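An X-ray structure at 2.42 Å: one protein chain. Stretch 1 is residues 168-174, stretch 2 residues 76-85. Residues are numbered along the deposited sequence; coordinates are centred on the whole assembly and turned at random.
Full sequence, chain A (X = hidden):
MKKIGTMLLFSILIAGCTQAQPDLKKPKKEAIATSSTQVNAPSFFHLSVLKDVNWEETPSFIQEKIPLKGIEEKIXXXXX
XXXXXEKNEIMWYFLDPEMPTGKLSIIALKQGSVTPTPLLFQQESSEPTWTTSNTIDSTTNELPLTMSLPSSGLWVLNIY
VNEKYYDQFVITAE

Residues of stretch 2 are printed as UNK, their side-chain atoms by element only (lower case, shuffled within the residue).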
# COMPACT_ATOMS: atom_id res chain seq x y z
N GLN A 168 10.49 0.06 16.64
CA GLN A 168 9.08 0.39 16.60
C GLN A 168 8.73 1.32 17.76
O GLN A 168 9.39 1.30 18.79
CB GLN A 168 8.24 -0.89 16.68
CG GLN A 168 8.19 -1.52 18.06
CD GLN A 168 7.57 -2.91 18.07
OE1 GLN A 168 7.61 -3.61 19.08
NE2 GLN A 168 7.02 -3.33 16.93
N PHE A 169 7.70 2.14 17.59
CA PHE A 169 7.16 2.89 18.72
C PHE A 169 5.72 3.32 18.47
O PHE A 169 5.24 3.28 17.34
CB PHE A 169 8.07 4.07 19.14
CG PHE A 169 8.23 5.13 18.11
CD1 PHE A 169 7.36 6.22 18.07
CD2 PHE A 169 9.25 5.07 17.19
CE1 PHE A 169 7.51 7.21 17.11
CE2 PHE A 169 9.40 6.05 16.22
CZ PHE A 169 8.53 7.13 16.19
N VAL A 170 5.03 3.71 19.53
CA VAL A 170 3.61 4.01 19.46
C VAL A 170 3.35 5.51 19.51
O VAL A 170 3.94 6.23 20.31
CB VAL A 170 2.85 3.30 20.61
CG1 VAL A 170 1.41 3.76 20.68
CG2 VAL A 170 2.90 1.79 20.41
N ILE A 171 2.45 5.98 18.65
CA ILE A 171 2.09 7.39 18.63
C ILE A 171 0.59 7.52 18.78
O ILE A 171 -0.13 6.53 18.67
CB ILE A 171 2.57 8.09 17.33
CG1 ILE A 171 1.96 7.41 16.11
CG2 ILE A 171 4.08 8.04 17.22
CD1 ILE A 171 1.07 8.29 15.33
N THR A 172 0.13 8.73 19.05
CA THR A 172 -1.30 9.00 19.19
C THR A 172 -1.78 9.87 18.04
O THR A 172 -1.16 10.88 17.72
CB THR A 172 -1.60 9.75 20.48
OG1 THR A 172 -1.07 9.02 21.59
CG2 THR A 172 -3.10 9.93 20.66
N ALA A 173 -2.88 9.48 17.42
CA ALA A 173 -3.52 10.34 16.44
C ALA A 173 -4.79 10.90 17.05
O ALA A 173 -5.59 10.16 17.63
CB ALA A 173 -3.82 9.58 15.15
N GLU A 174 -4.97 12.20 16.91
CA GLU A 174 -6.13 12.88 17.46
C GLU A 174 -7.22 12.98 16.40
O GLU A 174 -8.38 13.21 16.71
CB GLU A 174 -5.73 14.26 17.96
CG GLU A 174 -4.81 14.23 19.16
CD GLU A 174 -4.01 15.51 19.31
OE1 GLU A 174 -4.61 16.60 19.32
OE2 GLU A 174 -2.76 15.41 19.42
OXT GLU A 174 -6.96 12.83 15.20
N UNK A 76 13.76 8.96 16.17
CA UNK A 76 12.64 9.68 16.74
C UNK A 76 12.08 10.66 15.74
O UNK A 76 12.74 10.99 14.74
c UNK A 76 13.08 10.41 18.02
N UNK A 77 10.85 11.13 15.99
CA UNK A 77 10.26 12.20 15.19
C UNK A 77 10.03 13.41 16.07
O UNK A 77 10.01 13.31 17.30
c UNK A 77 8.95 11.75 14.56
c UNK A 77 7.96 11.18 15.56
se UNK A 77 6.20 10.78 14.77
c UNK A 77 5.36 12.43 15.37
N UNK A 78 9.88 14.58 15.44
CA UNK A 78 9.54 15.77 16.19
C UNK A 78 8.22 15.54 16.92
O UNK A 78 7.28 14.95 16.35
c UNK A 78 9.43 16.97 15.26
N UNK A 79 8.14 16.01 18.16
CA UNK A 79 6.91 15.86 18.91
C UNK A 79 5.90 16.83 18.33
O UNK A 79 5.73 17.94 18.82
o UNK A 79 4.86 15.35 20.61
c UNK A 79 7.11 16.13 20.39
o UNK A 79 6.00 15.71 22.46
c UNK A 79 5.91 15.69 21.22
N UNK A 80 5.24 16.41 17.27
CA UNK A 80 4.26 17.26 16.63
C UNK A 80 2.90 16.59 16.70
O UNK A 80 2.81 15.36 16.63
c UNK A 80 4.68 17.50 15.18
o UNK A 80 3.75 18.32 14.51
N UNK A 81 1.83 17.38 16.84
CA UNK A 81 0.50 16.75 16.94
C UNK A 81 0.09 16.08 15.63
O UNK A 81 0.26 16.65 14.54
c UNK A 81 0.30 19.15 16.84
c UNK A 81 -0.43 17.92 17.28
c UNK A 81 1.77 18.85 16.94
N UNK A 82 -0.41 14.86 15.75
CA UNK A 82 -0.85 14.09 14.59
C UNK A 82 -2.37 14.04 14.54
O UNK A 82 -3.03 13.49 15.42
c UNK A 82 1.25 12.78 14.41
c UNK A 82 -0.26 12.69 14.63
c UNK A 82 2.02 11.68 15.08
c UNK A 82 -0.90 11.80 13.59
N UNK A 83 -2.93 14.63 13.49
CA UNK A 83 -4.38 14.72 13.36
C UNK A 83 -4.81 13.73 12.28
O UNK A 83 -4.32 13.80 11.16
c UNK A 83 -4.81 16.14 12.96
c UNK A 83 -6.30 16.29 13.06
c UNK A 83 -4.52 17.09 15.27
c UNK A 83 -4.13 17.19 13.85
N UNK A 84 -5.75 12.84 12.61
CA UNK A 84 -6.18 11.83 11.65
C UNK A 84 -6.68 12.51 10.39
O UNK A 84 -7.34 13.56 10.47
c UNK A 84 -7.24 10.92 12.23
N UNK A 85 -6.31 11.95 9.24
CA UNK A 85 -6.74 12.45 7.93
C UNK A 85 -6.24 13.84 7.58
O UNK A 85 -6.88 14.57 6.83
c UNK A 85 -8.75 10.91 7.92
n UNK A 85 -9.64 10.67 8.88
c UNK A 85 -8.26 12.35 7.81
o UNK A 85 -8.30 10.02 7.19

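Position 76 carries a single side-chain carbon, set sideways to stretch 1; its CB comes no nearer to that stretch than 5.9 Å, from CZ of Phe 169. One carbon is a CB and nothing more, so this is Ala 76, a small, buried residue in the strand.

Position 77 has an unbranched chain of two carbons, a selenium and a terminal carbon, and its CA-to-CB bond points toward stretch 1. The selenium identifies selenomethionine, the labelled form of methionine: Met 77. Its CG lies 4.1 Å from CZ of Phe 169, at the edge of the ring and near its plane, while its SE lies 4.2 Å from CG2 of Ile 171. A long, flexible, apolar chain suits this buried place, since one side chain can touch two residues spaced two apart on the strand.

Position 78 again shows one carbon, out of reach of stretch 1: Ala 78, partly exposed, where no reach is needed.

At position 79 two carbons, the second bearing two oxygens, touch nothing on stretch 1. This short carboxylate is Asp 79; it is partly exposed, as suits a charge, and OD2 is hydrogen-bonded elsewhere in the structure.

Position 80 has one carbon followed by one oxygen, also touching nothing on stretch 1: Ser 80. Its small hydroxyl suits a partly exposed loop and finds a partner elsewhere in the structure; its backbone N makes a weak hydrogen bond to O of Ala 78.

Three carbons at position 81 close a ring onto the backbone nitrogen, which only proline does. Pro 81 has no amide hydrogen to offer, and stretch 1 asks none of it; its CB lies 4.0 Å from OE2 of Glu 174.

Position 82 holds four carbons, forked at the first, with one arm two carbons long: Ile 82. Both arms are used. CD1 packs 3.5 Å from CD1 of Ile 171, and CG2 lies 4.0 Å from CB of Ala 173, so the branched side chain fills space beside two apolar residues.

The same forked set at position 83 gives Ile 83. Its CA-to-CB bond points away from stretch 1, yet the two-carbon arm lets its end come nearer, with CD1 4.1 Å from OE1 of Glu 174.

Position 84 has one carbon: Ala 84. Its lone CB fits 3.5 Å from OXT of Glu 174, while its backbone N lies 2.9 Å from that same OXT.

Position 85 bears two carbons, the second carrying one oxygen and one nitrogen, and touches nothing on stretch 1: Asn 85. Its phi of 65° is a left-handed conformation that asparagine tolerates comparatively well.

The contact thus has two parts. Phe 169, Ile 171 and Ala 173 meet Met 77 and Ile 82 through apolar packing. At the chain terminus, N of Glu 174 donates to O of Ile 82 at 2.8 Å, and the terminal carboxylate accepts from N of Ala 84. Both hydrogen bonds are nearly straight, at 173° and 177°, and hold the last residue against the loop.

Stretch 2, residues 76-85: AMADSPIIAN
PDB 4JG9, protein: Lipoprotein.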